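Long-range contacts in AtFKBP42 (Arabidopsis thaliana, PDB 2F4E), which probably catalyses the cis-trans isomerization of peptidyl-proline bonds, modulates the uptake of MRP substrates into the vacuole and regulates cell elongation and orientation: residues Val51-Lys57 and Gly119-His125; Phe71-Trp77 and Leu150-Ile156; Leu47-Val51 and Val126-Leu130; Lys104-Gly108 and Glu129-Gly133. One frame throughout, in Å; residues are numbered along the deposited sequence.

In the fold
Interactions 1 and 2 are strand pairings of one antiparallel sheet, joined because strand 121-126 of the first lies beside strand 149-158 of the second; their centres are about 9 Å apart. Both rest on backbone bonds and each has one salt bridge: short and buried in interaction 2 (Arg75-Glu152), longer and weak as a hydrogen bond in interaction 1, which is set apart by its bulge. Interaction 3 carries the pairing of interaction 1 past Val51 into a turn and a loop. Interaction 4 joins that same loop, through the shared Glu129 and Leu130, to the start of helix 107-113. Both loop contacts are partly buried and use one cross-segment backbone bond each, supplemented by side-chain packing.

Interaction 1: residues Val51-Lys57 and Gly119-His125; sequences VSKQIIK and GERALVH
Ser52 and His125 form one hydrogen-bonded antiparallel pair, and Gln54 and Leu123 the next, where Leu123 N reaches Gln54 O at 2.8 Å. Beyond Ile55 the register slips by one residue: Ile56 N and Lys57 N both donate to Arg121 O, at 2.7 and 3.0 Å, making a classic beta bulge. On the face of Lys53, Ile55 and Ala122, the lysine aliphatic chain runs over the small Ala122 CB, then bends at chi3 (69°) to bring NZ 3.4 Å from Glu120 OE2 in a salt bridge whose hydrogen bond is weak. Ile55 CG1 lies 3.3 Å from the same carboxylate oxygen. On the other face, Gln54 OE1 sits 3.5 Å from His125 NE2, at the ring edge and in its plane. Outer partners position the polar ends: Ser115 holds Lys53 NZ, Ser42 and Val40 take Gln54 NE2, Lys79 meets His125 ND1, and Glu154 pairs with Arg121. Strands 51-55 and 121-126 are thus neighbours in the curved antiparallel sheet of the FKBP fold, set by backbone bonds; long side chains suit this partly buried contact because their aliphatic parts pack while partners within and beyond it hold their polar ends.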
loop_
_atom_site.group_PDB
_atom_site.type_symbol
_atom_site.label_atom_id
_atom_site.label_comp_id
_atom_site.label_asym_id
_atom_site.label_seq_id
_atom_site.Cartn_x
_atom_site.Cartn_y
_atom_site.Cartn_z
ATOM N N VAL A 51 -3.446 8.957 -5.379
ATOM C CA VAL A 51 -3.618 7.982 -4.310
ATOM C C VAL A 51 -4.954 8.140 -3.599
ATOM O O VAL A 51 -5.344 9.247 -3.239
ATOM C CB VAL A 51 -2.499 8.097 -3.248
ATOM C CG1 VAL A 51 -2.671 7.015 -2.197
ATOM C CG2 VAL A 51 -1.133 7.976 -3.890
ATOM N N SER A 52 -5.654 7.026 -3.407
ATOM C CA SER A 52 -6.940 7.030 -2.706
ATOM C C SER A 52 -7.069 5.756 -1.877
ATOM O O SER A 52 -6.379 4.768 -2.150
ATOM C CB SER A 52 -8.094 7.161 -3.707
ATOM O OG SER A 52 -8.093 6.090 -4.632
ATOM N N LYS A 53 -7.957 5.763 -0.885
ATOM C CA LYS A 53 -8.088 4.607 0.009
ATOM C C LYS A 53 -9.494 4.255 0.489
ATOM O O LYS A 53 -10.357 5.111 0.641
ATOM C CB LYS A 53 -7.230 4.833 1.253
ATOM C CG LYS A 53 -7.298 3.717 2.283
ATOM C CD LYS A 53 -6.496 4.026 3.544
ATOM C CE LYS A 53 -7.123 5.143 4.341
ATOM N NZ LYS A 53 -6.354 5.430 5.564
ATOM N N GLN A 54 -9.695 2.970 0.749
ATOM C CA GLN A 54 -10.948 2.420 1.267
ATOM C C GLN A 54 -10.553 1.565 2.470
ATOM O O GLN A 54 -9.778 0.625 2.324
ATOM C CB GLN A 54 -11.607 1.501 0.247
ATOM C CG GLN A 54 -12.094 2.128 -1.032
ATOM C CD GLN A 54 -12.841 1.117 -1.893
ATOM O OE1 GLN A 54 -12.266 0.141 -2.377
ATOM N NE2 GLN A 54 -14.131 1.340 -2.072
ATOM N N ILE A 55 -11.098 1.865 3.642
ATOM C CA ILE A 55 -10.769 1.107 4.845
ATOM C C ILE A 55 -11.612 -0.155 4.978
ATOM O O ILE A 55 -12.835 -0.125 4.843
ATOM C CB ILE A 55 -10.948 1.976 6.115
ATOM C CG1 ILE A 55 -9.922 3.108 6.107
ATOM C CG2 ILE A 55 -10.789 1.133 7.356
ATOM C CD1 ILE A 55 -10.109 4.121 7.237
ATOM N N ILE A 56 -10.938 -1.268 5.242
ATOM C CA ILE A 56 -11.594 -2.562 5.397
ATOM C C ILE A 56 -11.859 -2.809 6.876
ATOM O O ILE A 56 -12.965 -3.175 7.280
ATOM C CB ILE A 56 -10.688 -3.702 4.874
ATOM C CG1 ILE A 56 -10.547 -3.598 3.357
ATOM C CG2 ILE A 56 -11.234 -5.068 5.326
ATOM C CD1 ILE A 56 -9.685 -4.684 2.737
ATOM N N LYS A 57 -10.810 -2.623 7.671
ATOM C CA LYS A 57 -10.866 -2.813 9.113
ATOM C C LYS A 57 -10.197 -1.652 9.824
ATOM O O LYS A 57 -9.014 -1.403 9.613
ATOM C CB LYS A 57 -10.154 -4.114 9.491
ATOM C CG LYS A 57 -10.037 -4.347 10.985
ATOM C CD LYS A 57 -9.284 -5.620 11.258
ATOM C CE LYS A 57 -9.098 -5.833 12.740
ATOM N NZ LYS A 57 -8.388 -7.124 13.007
ATOM N N GLY A 119 -2.845 -1.838 12.884
ATOM C CA GLY A 119 -3.839 -2.892 12.832
ATOM C C GLY A 119 -4.898 -2.640 11.776
ATOM O O GLY A 119 -5.798 -3.461 11.567
ATOM N N GLU A 120 -4.803 -1.501 11.099
ATOM C CA GLU A 120 -5.776 -1.192 10.065
ATOM C C GLU A 120 -5.505 -1.993 8.795
ATOM O O GLU A 120 -4.364 -2.320 8.470
ATOM C CB GLU A 120 -5.754 0.299 9.733
ATOM C CG GLU A 120 -6.849 0.723 8.797
ATOM C CD GLU A 120 -6.831 2.207 8.499
ATOM O OE1 GLU A 120 -6.817 3.020 9.462
ATOM O OE2 GLU A 120 -6.842 2.546 7.295
ATOM N N ARG A 121 -6.573 -2.298 8.075
ATOM C CA ARG A 121 -6.479 -3.044 6.834
ATOM C C ARG A 121 -7.270 -2.245 5.806
ATOM O O ARG A 121 -8.432 -1.921 6.041
ATOM C CB ARG A 121 -7.090 -4.427 7.033
ATOM C CG ARG A 121 -6.763 -5.428 5.953
ATOM C CD ARG A 121 -6.905 -6.840 6.515
ATOM N NE ARG A 121 -6.537 -7.865 5.539
ATOM C CZ ARG A 121 -6.352 -9.154 5.831
ATOM N NH1 ARG A 121 -6.485 -9.584 7.084
ATOM N NH2 ARG A 121 -6.085 -10.030 4.862
ATOM N N ALA A 122 -6.643 -1.913 4.682
ATOM C CA ALA A 122 -7.320 -1.127 3.663
ATOM C C ALA A 122 -6.853 -1.393 2.252
ATOM O O ALA A 122 -5.837 -2.049 2.025
ATOM C CB ALA A 122 -7.155 0.345 3.961
ATOM N N LEU A 123 -7.623 -0.878 1.303
ATOM C CA LEU A 123 -7.294 -1.001 -0.109
ATOM C C LEU A 123 -6.667 0.321 -0.514
ATOM O O LEU A 123 -7.155 1.385 -0.133
ATOM C CB LEU A 123 -8.552 -1.234 -0.936
ATOM C CG LEU A 123 -9.322 -2.542 -0.734
ATOM C CD1 LEU A 123 -10.488 -2.589 -1.738
ATOM C CD2 LEU A 123 -8.388 -3.747 -0.929
ATOM N N VAL A 124 -5.573 0.263 -1.260
ATOM C CA VAL A 124 -4.920 1.484 -1.686
ATOM C C VAL A 124 -4.777 1.496 -3.200
ATOM O O VAL A 124 -4.125 0.630 -3.799
ATOM C CB VAL A 124 -3.523 1.654 -1.024
ATOM C CG1 VAL A 124 -2.975 3.028 -1.339
ATOM C CG2 VAL A 124 -3.611 1.451 0.475
ATOM N N HIS A 125 -5.405 2.498 -3.801
ATOM C CA HIS A 125 -5.401 2.685 -5.237
ATOM C C HIS A 125 -4.300 3.655 -5.572
ATOM O O HIS A 125 -4.335 4.817 -5.175
ATOM C CB HIS A 125 -6.759 3.217 -5.673
ATOM C CG HIS A 125 -7.886 2.324 -5.287
ATOM N ND1 HIS A 125 -8.253 1.217 -6.031
ATOM C CD2 HIS A 125 -8.705 2.331 -4.212
ATOM C CE1 HIS A 125 -9.241 0.595 -5.432
ATOM N NE2 HIS A 125 -9.540 1.251 -4.319
#

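Interaction 2: residues Phe71-Trp77 and Leu150-Ile156; sequences FLHYRAW and LYEVEVI
The Trp77 ring has Glu152 CB at its edge and in its plane, with CZ3 3.7 Å from that carbon; Leu150 CD2 approaches the indole obliquely. The Arg75 guanidinium likewise receives Glu152 at its edge. NH1 donates to Glu152 OE1 at 2.9 Å, reaching that oxygen from above the carboxylate plane, and the two planes lie 30° apart. Arg75 and Glu152 run side by side, the glutamate extended. Asp87 forms a second salt bridge through Arg75 NE, and the two carboxylates would be expected to offset the charge of this buried arginine. On the reverse face, the Tyr74 and Tyr151 side chains run side by side, their rings meeting obliquely with planes 72° apart. Ala76 CB is small enough to fit against Tyr151, 3.7 Å from CE1. Farther along, Leu72 CD1 packs against Val153 CG2 at 3.4 Å. Three hydrogen-bonded pairs, His73-Glu154, Arg75-Glu152 and Trp77-Leu150, fix the strands, completed by Ile156 N to Phe71 O at 2.6 Å. Two long antiparallel strands, with Leu72, Tyr74, Ala76, Tyr151, Val153 and Val155 on one face and the charges gathered among His73, Arg75, Trp77, Leu150, Glu152 and Glu154 on the other, belong to the central sheet of the FKBP fold.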
loop_
_atom_site.group_PDB
_atom_site.type_symbol
_atom_site.label_atom_id
_atom_site.label_comp_id
_atom_site.label_asym_id
_atom_site.label_seq_id
_atom_site.Cartn_x
_atom_site.Cartn_y
_atom_site.Cartn_z
ATOM N N PHE A 71 5.792 -1.743 9.950
ATOM C CA PHE A 71 5.824 -3.168 9.665
ATOM C C PHE A 71 4.456 -3.480 9.098
ATOM O O PHE A 71 3.437 -3.142 9.709
ATOM C CB PHE A 71 6.107 -3.944 10.944
ATOM C CG PHE A 71 7.533 -3.838 11.383
ATOM C CD1 PHE A 71 8.528 -4.561 10.729
ATOM C CD2 PHE A 71 7.896 -2.958 12.392
ATOM C CE1 PHE A 71 9.872 -4.404 11.076
ATOM C CE2 PHE A 71 9.232 -2.793 12.743
ATOM C CZ PHE A 71 10.222 -3.515 12.085
ATOM N N LEU A 72 4.429 -4.101 7.922
ATOM C CA LEU A 72 3.156 -4.392 7.287
ATOM C C LEU A 72 3.119 -5.584 6.335
ATOM O O LEU A 72 4.145 -6.041 5.823
ATOM C CB LEU A 72 2.681 -3.140 6.541
ATOM C CG LEU A 72 3.532 -2.764 5.322
ATOM C CD1 LEU A 72 2.777 -3.074 4.062
ATOM C CD2 LEU A 72 3.880 -1.300 5.369
ATOM N N HIS A 73 1.905 -6.076 6.124
ATOM C CA HIS A 73 1.633 -7.172 5.206
ATOM C C HIS A 73 0.863 -6.539 4.050
ATOM O O HIS A 73 0.170 -5.543 4.243
ATOM C CB HIS A 73 0.739 -8.223 5.857
ATOM C CG HIS A 73 1.477 -9.309 6.557
ATOM N ND1 HIS A 73 2.505 -10.023 5.956
ATOM C CD2 HIS A 73 1.317 -9.864 7.779
ATOM C CE1 HIS A 73 2.931 -10.954 6.777
ATOM N NE2 HIS A 73 2.224 -10.883 7.898
ATOM N N TYR A 74 0.974 -7.106 2.855
ATOM C CA TYR A 74 0.233 -6.560 1.727
ATOM C C TYR A 74 0.247 -7.422 0.473
ATOM O O TYR A 74 1.129 -8.258 0.280
ATOM C CB TYR A 74 0.749 -5.160 1.375
ATOM C CG TYR A 74 1.992 -5.126 0.508
ATOM C CD1 TYR A 74 1.902 -5.171 -0.885
ATOM C CD2 TYR A 74 3.260 -5.049 1.081
ATOM C CE1 TYR A 74 3.049 -5.135 -1.676
ATOM C CE2 TYR A 74 4.401 -5.013 0.304
ATOM C CZ TYR A 74 4.302 -5.057 -1.073
ATOM O OH TYR A 74 5.448 -5.029 -1.840
ATOM N N ARG A 75 -0.766 -7.219 -0.360
ATOM C CA ARG A 75 -0.874 -7.912 -1.636
ATOM C C ARG A 75 -0.951 -6.809 -2.671
ATOM O O ARG A 75 -1.464 -5.725 -2.390
ATOM C CB ARG A 75 -2.138 -8.765 -1.716
ATOM C CG ARG A 75 -2.173 -9.924 -0.752
ATOM C CD ARG A 75 -3.363 -10.825 -1.040
ATOM N NE ARG A 75 -3.428 -11.942 -0.106
ATOM C CZ ARG A 75 -4.021 -11.912 1.083
ATOM N NH1 ARG A 75 -4.631 -10.812 1.507
ATOM N NH2 ARG A 75 -3.967 -12.983 1.863
ATOM N N ALA A 76 -0.430 -7.070 -3.860
ATOM C CA ALA A 76 -0.462 -6.066 -4.902
ATOM C C ALA A 76 -0.987 -6.669 -6.191
ATOM O O ALA A 76 -0.611 -7.781 -6.571
ATOM C CB ALA A 76 0.921 -5.485 -5.109
ATOM N N TRP A 77 -1.858 -5.928 -6.856
ATOM C CA TRP A 77 -2.475 -6.377 -8.096
ATOM C C TRP A 77 -2.411 -5.250 -9.120
ATOM O O TRP A 77 -2.622 -4.080 -8.776
ATOM C CB TRP A 77 -3.959 -6.687 -7.871
ATOM C CG TRP A 77 -4.299 -7.908 -7.098
ATOM C CD1 TRP A 77 -4.388 -9.181 -7.581
ATOM C CD2 TRP A 77 -4.652 -7.976 -5.715
ATOM N NE1 TRP A 77 -4.777 -10.037 -6.587
ATOM C CE2 TRP A 77 -4.945 -9.325 -5.429
ATOM C CE3 TRP A 77 -4.750 -7.027 -4.686
ATOM C CZ2 TRP A 77 -5.328 -9.751 -4.163
ATOM C CZ3 TRP A 77 -5.133 -7.454 -3.430
ATOM C CH2 TRP A 77 -5.416 -8.806 -3.179
ATOM N N LEU A 150 -3.314 -1.796 -7.261
ATOM C CA LEU A 150 -4.218 -1.937 -6.138
ATOM C C LEU A 150 -3.416 -2.616 -5.040
ATOM O O LEU A 150 -2.638 -3.537 -5.302
ATOM C CB LEU A 150 -5.416 -2.820 -6.484
ATOM C CG LEU A 150 -6.336 -3.078 -5.281
ATOM C CD1 LEU A 150 -7.063 -1.808 -4.947
ATOM C CD2 LEU A 150 -7.335 -4.169 -5.572
ATOM N N TYR A 151 -3.598 -2.150 -3.817
ATOM C CA TYR A 151 -2.915 -2.739 -2.680
ATOM C C TYR A 151 -3.914 -3.048 -1.585
ATOM O O TYR A 151 -4.865 -2.312 -1.359
ATOM C CB TYR A 151 -1.870 -1.794 -2.094
ATOM C CG TYR A 151 -0.685 -1.474 -2.966
ATOM C CD1 TYR A 151 0.363 -2.375 -3.124
ATOM C CD2 TYR A 151 -0.577 -0.226 -3.570
ATOM C CE1 TYR A 151 1.499 -2.022 -3.854
ATOM C CE2 TYR A 151 0.540 0.133 -4.293
ATOM C CZ TYR A 151 1.567 -0.758 -4.434
ATOM O OH TYR A 151 2.654 -0.357 -5.154
ATOM N N GLU A 152 -3.693 -4.168 -0.921
ATOM C CA GLU A 152 -4.519 -4.567 0.194
ATOM C C GLU A 152 -3.455 -4.600 1.270
ATOM O O GLU A 152 -2.672 -5.550 1.353
ATOM C CB GLU A 152 -5.112 -5.957 -0.016
ATOM C CG GLU A 152 -6.054 -6.371 1.104
ATOM C CD GLU A 152 -6.375 -7.864 1.124
ATOM O OE1 GLU A 152 -5.987 -8.603 0.201
ATOM O OE2 GLU A 152 -7.039 -8.304 2.087
ATOM N N VAL A 153 -3.401 -3.546 2.070
ATOM C CA VAL A 153 -2.388 -3.470 3.108
ATOM C C VAL A 153 -2.874 -3.461 4.556
ATOM O O VAL A 153 -3.871 -2.832 4.898
ATOM C CB VAL A 153 -1.477 -2.238 2.888
ATOM C CG1 VAL A 153 -2.325 -0.988 2.736
ATOM C CG2 VAL A 153 -0.521 -2.081 4.054
ATOM N N GLU A 154 -2.151 -4.182 5.402
ATOM C CA GLU A 154 -2.467 -4.227 6.814
ATOM C C GLU A 154 -1.208 -3.873 7.592
ATOM O O GLU A 154 -0.191 -4.570 7.507
ATOM C CB GLU A 154 -2.975 -5.608 7.241
ATOM C CG GLU A 154 -3.232 -5.664 8.734
ATOM C CD GLU A 154 -3.883 -6.947 9.192
ATOM O OE1 GLU A 154 -4.347 -7.726 8.336
ATOM O OE2 GLU A 154 -3.921 -7.167 10.421
ATOM N N VAL A 155 -1.289 -2.781 8.340
ATOM C CA VAL A 155 -0.169 -2.306 9.130
ATOM C C VAL A 155 -0.039 -3.059 10.448
ATOM O O VAL A 155 -0.932 -3.031 11.287
ATOM C CB VAL A 155 -0.307 -0.792 9.435
ATOM C CG1 VAL A 155 0.921 -0.289 10.150
ATOM C CG2 VAL A 155 -0.529 -0.012 8.151
ATOM N N ILE A 156 1.078 -3.753 10.612
ATOM C CA ILE A 156 1.338 -4.485 11.841
ATOM C C ILE A 156 1.617 -3.459 12.948
ATOM O O ILE A 156 1.381 -3.722 14.131
ATOM C CB ILE A 156 2.559 -5.427 11.667
ATOM C CG1 ILE A 156 2.257 -6.457 10.581
ATOM C CG2 ILE A 156 2.899 -6.106 12.981
ATOM C CD1 ILE A 156 3.322 -7.475 10.393
#

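Interaction 3: residues Leu47-Val51 and Val126-Leu130; sequences LDEKV and VGWEL
Lys50 and Gly127 provide the single backbone hydrogen bond across the contact: Gly127 N donates to Lys50 O at 2.8 Å and 172° at the hydrogen. Beside it, Val51 and Val126 form a non-hydrogen-bonded antiparallel pair. Glycine suits position 127, since a side chain there would run into Lys50 CB. The apolar contacts converge on Leu130 CD1, which is 3.3 Å from Val51 CG2, the two side chains crossing at about a right angle, and 3.7 Å from Lys50 CB. The charged contact is looser. Lys50 bends at chi2 (-49°), laying CE 3.1 Å from Glu129 OE2, while NZ stays 3.8 Å from that oxygen in a long salt bridge. Glu129 OE1 also sits 3.5 Å above the plane of the neighbouring Trp128 ring, over its centre. Within 47-51, Asp48 OD2 accepts from Lys50 N at 3.2 Å, met from above the carboxylate plane; this Asx turn overlaps the type I turn from which Lys50 extends toward the loop. Ile111 of helix 107-113 packs against Leu47, Val51 and Leu130. A type I turn from Asp48 to Val51, combined with a classic bulge where Leu47 and Asp48 both face Val51, is the motif of a tight beta hairpin linking strands 45-48 and 51-55.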
loop_
_atom_site.group_PDB
_atom_site.type_symbol
_atom_site.label_atom_id
_atom_site.label_comp_id
_atom_site.label_asym_id
_atom_site.label_seq_id
_atom_site.Cartn_x
_atom_site.Cartn_y
_atom_site.Cartn_z
ATOM N N LEU A 47 -6.042 10.762 -0.735
ATOM C CA LEU A 47 -4.838 11.046 0.030
ATOM C C LEU A 47 -3.844 11.802 -0.820
ATOM O O LEU A 47 -2.898 12.394 -0.298
ATOM C CB LEU A 47 -4.170 9.752 0.497
ATOM C CG LEU A 47 -5.028 8.681 1.148
ATOM C CD1 LEU A 47 -4.135 7.531 1.570
ATOM C CD2 LEU A 47 -5.756 9.255 2.333
ATOM N N ASP A 48 -4.057 11.792 -2.131
ATOM C CA ASP A 48 -3.137 12.464 -3.045
ATOM C C ASP A 48 -3.797 12.520 -4.412
ATOM O O ASP A 48 -4.857 11.933 -4.609
ATOM C CB ASP A 48 -1.842 11.649 -3.134
ATOM C CG ASP A 48 -0.741 12.353 -3.904
ATOM O OD1 ASP A 48 -0.223 13.363 -3.384
ATOM O OD2 ASP A 48 -0.394 11.884 -5.014
ATOM N N GLU A 49 -3.165 13.211 -5.356
ATOM C CA GLU A 49 -3.709 13.318 -6.701
ATOM C C GLU A 49 -3.807 11.904 -7.278
ATOM O O GLU A 49 -4.827 11.540 -7.868
ATOM C CB GLU A 49 -2.802 14.202 -7.567
ATOM C CG GLU A 49 -3.473 14.811 -8.818
ATOM C CD GLU A 49 -4.645 15.747 -8.486
ATOM O OE1 GLU A 49 -4.498 16.630 -7.605
ATOM O OE2 GLU A 49 -5.713 15.590 -9.119
ATOM N N LYS A 50 -2.757 11.103 -7.075
ATOM C CA LYS A 50 -2.715 9.734 -7.575
ATOM C C LYS A 50 -2.825 8.637 -6.514
ATOM O O LYS A 50 -2.365 7.515 -6.728
ATOM C CB LYS A 50 -1.437 9.511 -8.394
ATOM C CG LYS A 50 -1.325 10.420 -9.619
ATOM C CD LYS A 50 -2.615 10.394 -10.437
ATOM C CE LYS A 50 -2.454 11.064 -11.807
ATOM N NZ LYS A 50 -3.723 10.994 -12.574
ATOM N N VAL A 51 -3.446 8.957 -5.379
ATOM C CA VAL A 51 -3.618 7.982 -4.310
ATOM C C VAL A 51 -4.954 8.140 -3.599
ATOM O O VAL A 51 -5.344 9.247 -3.239
ATOM C CB VAL A 51 -2.499 8.097 -3.248
ATOM C CG1 VAL A 51 -2.671 7.015 -2.197
ATOM C CG2 VAL A 51 -1.133 7.976 -3.890
ATOM N N VAL A 126 -3.321 3.167 -6.319
ATOM C CA VAL A 126 -2.167 3.967 -6.672
ATOM C C VAL A 126 -1.934 4.167 -8.162
ATOM O O VAL A 126 -1.828 3.207 -8.925
ATOM C CB VAL A 126 -0.901 3.339 -6.071
ATOM C CG1 VAL A 126 0.308 4.199 -6.393
ATOM C CG2 VAL A 126 -1.086 3.146 -4.576
ATOM N N GLY A 127 -1.840 5.427 -8.564
ATOM C CA GLY A 127 -1.590 5.722 -9.959
ATOM C C GLY A 127 -0.201 5.221 -10.281
ATOM O O GLY A 127 0.687 5.254 -9.425
ATOM N N TRP A 128 -0.004 4.753 -11.507
ATOM C CA TRP A 128 1.296 4.256 -11.912
ATOM C C TRP A 128 2.421 5.259 -11.674
ATOM O O TRP A 128 3.552 4.861 -11.412
ATOM C CB TRP A 128 1.283 3.816 -13.380
ATOM C CG TRP A 128 0.828 4.843 -14.345
ATOM C CD1 TRP A 128 -0.428 4.992 -14.847
ATOM C CD2 TRP A 128 1.629 5.876 -14.939
ATOM N NE1 TRP A 128 -0.465 6.051 -15.718
ATOM C CE2 TRP A 128 0.783 6.616 -15.792
ATOM C CE3 TRP A 128 2.977 6.249 -14.833
ATOM C CZ2 TRP A 128 1.243 7.718 -16.538
ATOM C CZ3 TRP A 128 3.434 7.346 -15.575
ATOM C CH2 TRP A 128 2.566 8.064 -16.414
ATOM N N GLU A 129 2.119 6.553 -11.749
ATOM C CA GLU A 129 3.138 7.573 -11.528
ATOM C C GLU A 129 3.864 7.335 -10.204
ATOM O O GLU A 129 5.075 7.535 -10.096
ATOM C CB GLU A 129 2.518 8.978 -11.524
ATOM C CG GLU A 129 1.956 9.440 -12.875
ATOM C CD GLU A 129 0.481 9.095 -13.048
ATOM O OE1 GLU A 129 0.060 8.023 -12.556
ATOM O OE2 GLU A 129 -0.253 9.891 -13.683
ATOM N N LEU A 130 3.121 6.899 -9.198
ATOM C CA LEU A 130 3.712 6.652 -7.893
ATOM C C LEU A 130 4.097 5.180 -7.695
ATOM O O LEU A 130 4.427 4.762 -6.587
ATOM C CB LEU A 130 2.733 7.121 -6.811
ATOM C CG LEU A 130 2.319 8.598 -6.943
ATOM C CD1 LEU A 130 1.305 8.959 -5.897
ATOM C CD2 LEU A 130 3.532 9.500 -6.810
#

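Interaction 4: residues Lys104-Gly108 and Glu129-Gly133; sequences KELAG and ELAYG
Gly108 N donates to Leu130 O at 3.0 Å, while Glu105 CA makes a nearly straight CA-H...O contact with Ala131 O, 3.3 Å away, so the backbones meet at two points. Leu106 stands at the N-cap position, so Gly108 lies in the first turn of helix 107-113, where backbone N-H groups lack partners within the helix; the loop carbonyl supplies one. Water 1 donates to Leu130 O and to Glu105 O, at 3.2 and 3.0 Å, tying the same carbonyl to the preceding 3-10 segment. Among the side chains, Glu105 CB reaches over one face of the Tyr132 ring from the backbone, 3.9 Å from the centroid, a CH-pi contact displaced toward the rim; chi1 (66°) turns CG toward the hydroxyl end, 3.8 Å from Tyr132 OH. Asn137, Pro141 and Val143 also touch the tyrosine. The small Ala107 CB rests 3.5 Å from Leu130 O, and Gly108, having no side chain, lets Leu130 CB come within 3.7 Å of its CA. In FKBP domains the corresponding helix and tyrosine loop border the ligand pocket, as they probably do here. The contact therefore joins loop to helix mainly through the carbonyl of Leu130, while Glu105 contributes its aliphatic carbons to aromatic packing.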
loop_
_atom_site.group_PDB
_atom_site.type_symbol
_atom_site.label_atom_id
_atom_site.label_comp_id
_atom_site.label_asym_id
_atom_site.label_seq_id
_atom_site.Cartn_x
_atom_site.Cartn_y
_atom_site.Cartn_z
ATOM N N LYS A 104 11.273 3.873 -4.680
ATOM C CA LYS A 104 10.394 4.643 -5.539
ATOM C C LYS A 104 9.133 3.897 -5.967
ATOM O O LYS A 104 8.061 4.493 -6.101
ATOM C CB LYS A 104 11.155 5.121 -6.780
ATOM C CG LYS A 104 10.322 6.024 -7.679
ATOM C CD LYS A 104 11.064 6.435 -8.929
ATOM C CE LYS A 104 10.179 7.287 -9.821
ATOM N NZ LYS A 104 10.913 7.728 -11.046
ATOM N N GLU A 105 9.261 2.594 -6.179
ATOM C CA GLU A 105 8.126 1.797 -6.619
ATOM C C GLU A 105 7.039 1.630 -5.556
ATOM O O GLU A 105 5.950 1.129 -5.852
ATOM C CB GLU A 105 8.591 0.417 -7.127
ATOM C CG GLU A 105 9.187 -0.497 -6.066
ATOM C CD GLU A 105 10.698 -0.365 -5.935
ATOM O OE1 GLU A 105 11.237 0.722 -6.253
ATOM O OE2 GLU A 105 11.337 -1.351 -5.496
ATOM N N LEU A 106 7.330 2.058 -4.327
ATOM C CA LEU A 106 6.368 1.957 -3.228
ATOM C C LEU A 106 5.908 3.339 -2.772
ATOM O O LEU A 106 5.243 3.470 -1.748
ATOM C CB LEU A 106 6.986 1.226 -2.039
ATOM C CG LEU A 106 7.592 -0.164 -2.232
ATOM C CD1 LEU A 106 8.288 -0.575 -0.943
ATOM C CD2 LEU A 106 6.526 -1.169 -2.630
ATOM N N ALA A 107 6.278 4.363 -3.534
ATOM C CA ALA A 107 5.930 5.755 -3.227
ATOM C C ALA A 107 4.452 5.917 -2.909
ATOM O O ALA A 107 4.084 6.537 -1.912
ATOM C CB ALA A 107 6.313 6.662 -4.402
ATOM N N GLY A 108 3.607 5.363 -3.774
ATOM C CA GLY A 108 2.171 5.441 -3.569
ATOM C C GLY A 108 1.731 4.690 -2.327
ATOM O O GLY A 108 0.940 5.198 -1.530
ATOM N N GLU A 129 2.119 6.553 -11.749
ATOM C CA GLU A 129 3.138 7.573 -11.528
ATOM C C GLU A 129 3.864 7.335 -10.204
ATOM O O GLU A 129 5.075 7.535 -10.096
ATOM C CB GLU A 129 2.518 8.978 -11.524
ATOM C CG GLU A 129 1.956 9.440 -12.875
ATOM C CD GLU A 129 0.481 9.095 -13.048
ATOM O OE1 GLU A 129 0.060 8.023 -12.556
ATOM O OE2 GLU A 129 -0.253 9.891 -13.683
ATOM N N LEU A 130 3.121 6.899 -9.198
ATOM C CA LEU A 130 3.712 6.652 -7.893
ATOM C C LEU A 130 4.097 5.180 -7.695
ATOM O O LEU A 130 4.427 4.762 -6.587
ATOM C CB LEU A 130 2.733 7.121 -6.811
ATOM C CG LEU A 130 2.319 8.598 -6.943
ATOM C CD1 LEU A 130 1.305 8.959 -5.897
ATOM C CD2 LEU A 130 3.532 9.500 -6.810
ATOM N N ALA A 131 4.074 4.404 -8.775
ATOM C CA ALA A 131 4.406 2.979 -8.718
ATOM C C ALA A 131 5.617 2.624 -9.589
ATOM O O ALA A 131 6.720 3.096 -9.340
ATOM C CB ALA A 131 3.207 2.171 -9.144
ATOM N N TYR A 132 5.410 1.789 -10.606
ATOM C CA TYR A 132 6.495 1.387 -11.503
ATOM C C TYR A 132 6.602 2.314 -12.723
ATOM O O TYR A 132 7.296 2.013 -13.696
ATOM C CB TYR A 132 6.296 -0.067 -11.939
ATOM C CG TYR A 132 6.713 -1.062 -10.882
ATOM C CD1 TYR A 132 8.052 -1.409 -10.719
ATOM C CD2 TYR A 132 5.781 -1.600 -9.997
ATOM C CE1 TYR A 132 8.459 -2.268 -9.689
ATOM C CE2 TYR A 132 6.170 -2.455 -8.964
ATOM C CZ TYR A 132 7.511 -2.784 -8.814
ATOM O OH TYR A 132 7.913 -3.603 -7.780
ATOM N N GLY A 133 5.891 3.432 -12.653
ATOM C CA GLY A 133 5.923 4.445 -13.696
ATOM C C GLY A 133 5.756 4.118 -15.169
ATOM O O GLY A 133 5.205 3.091 -15.559
HETATM O O HOH W 1 3.436 2.367 -4.661
#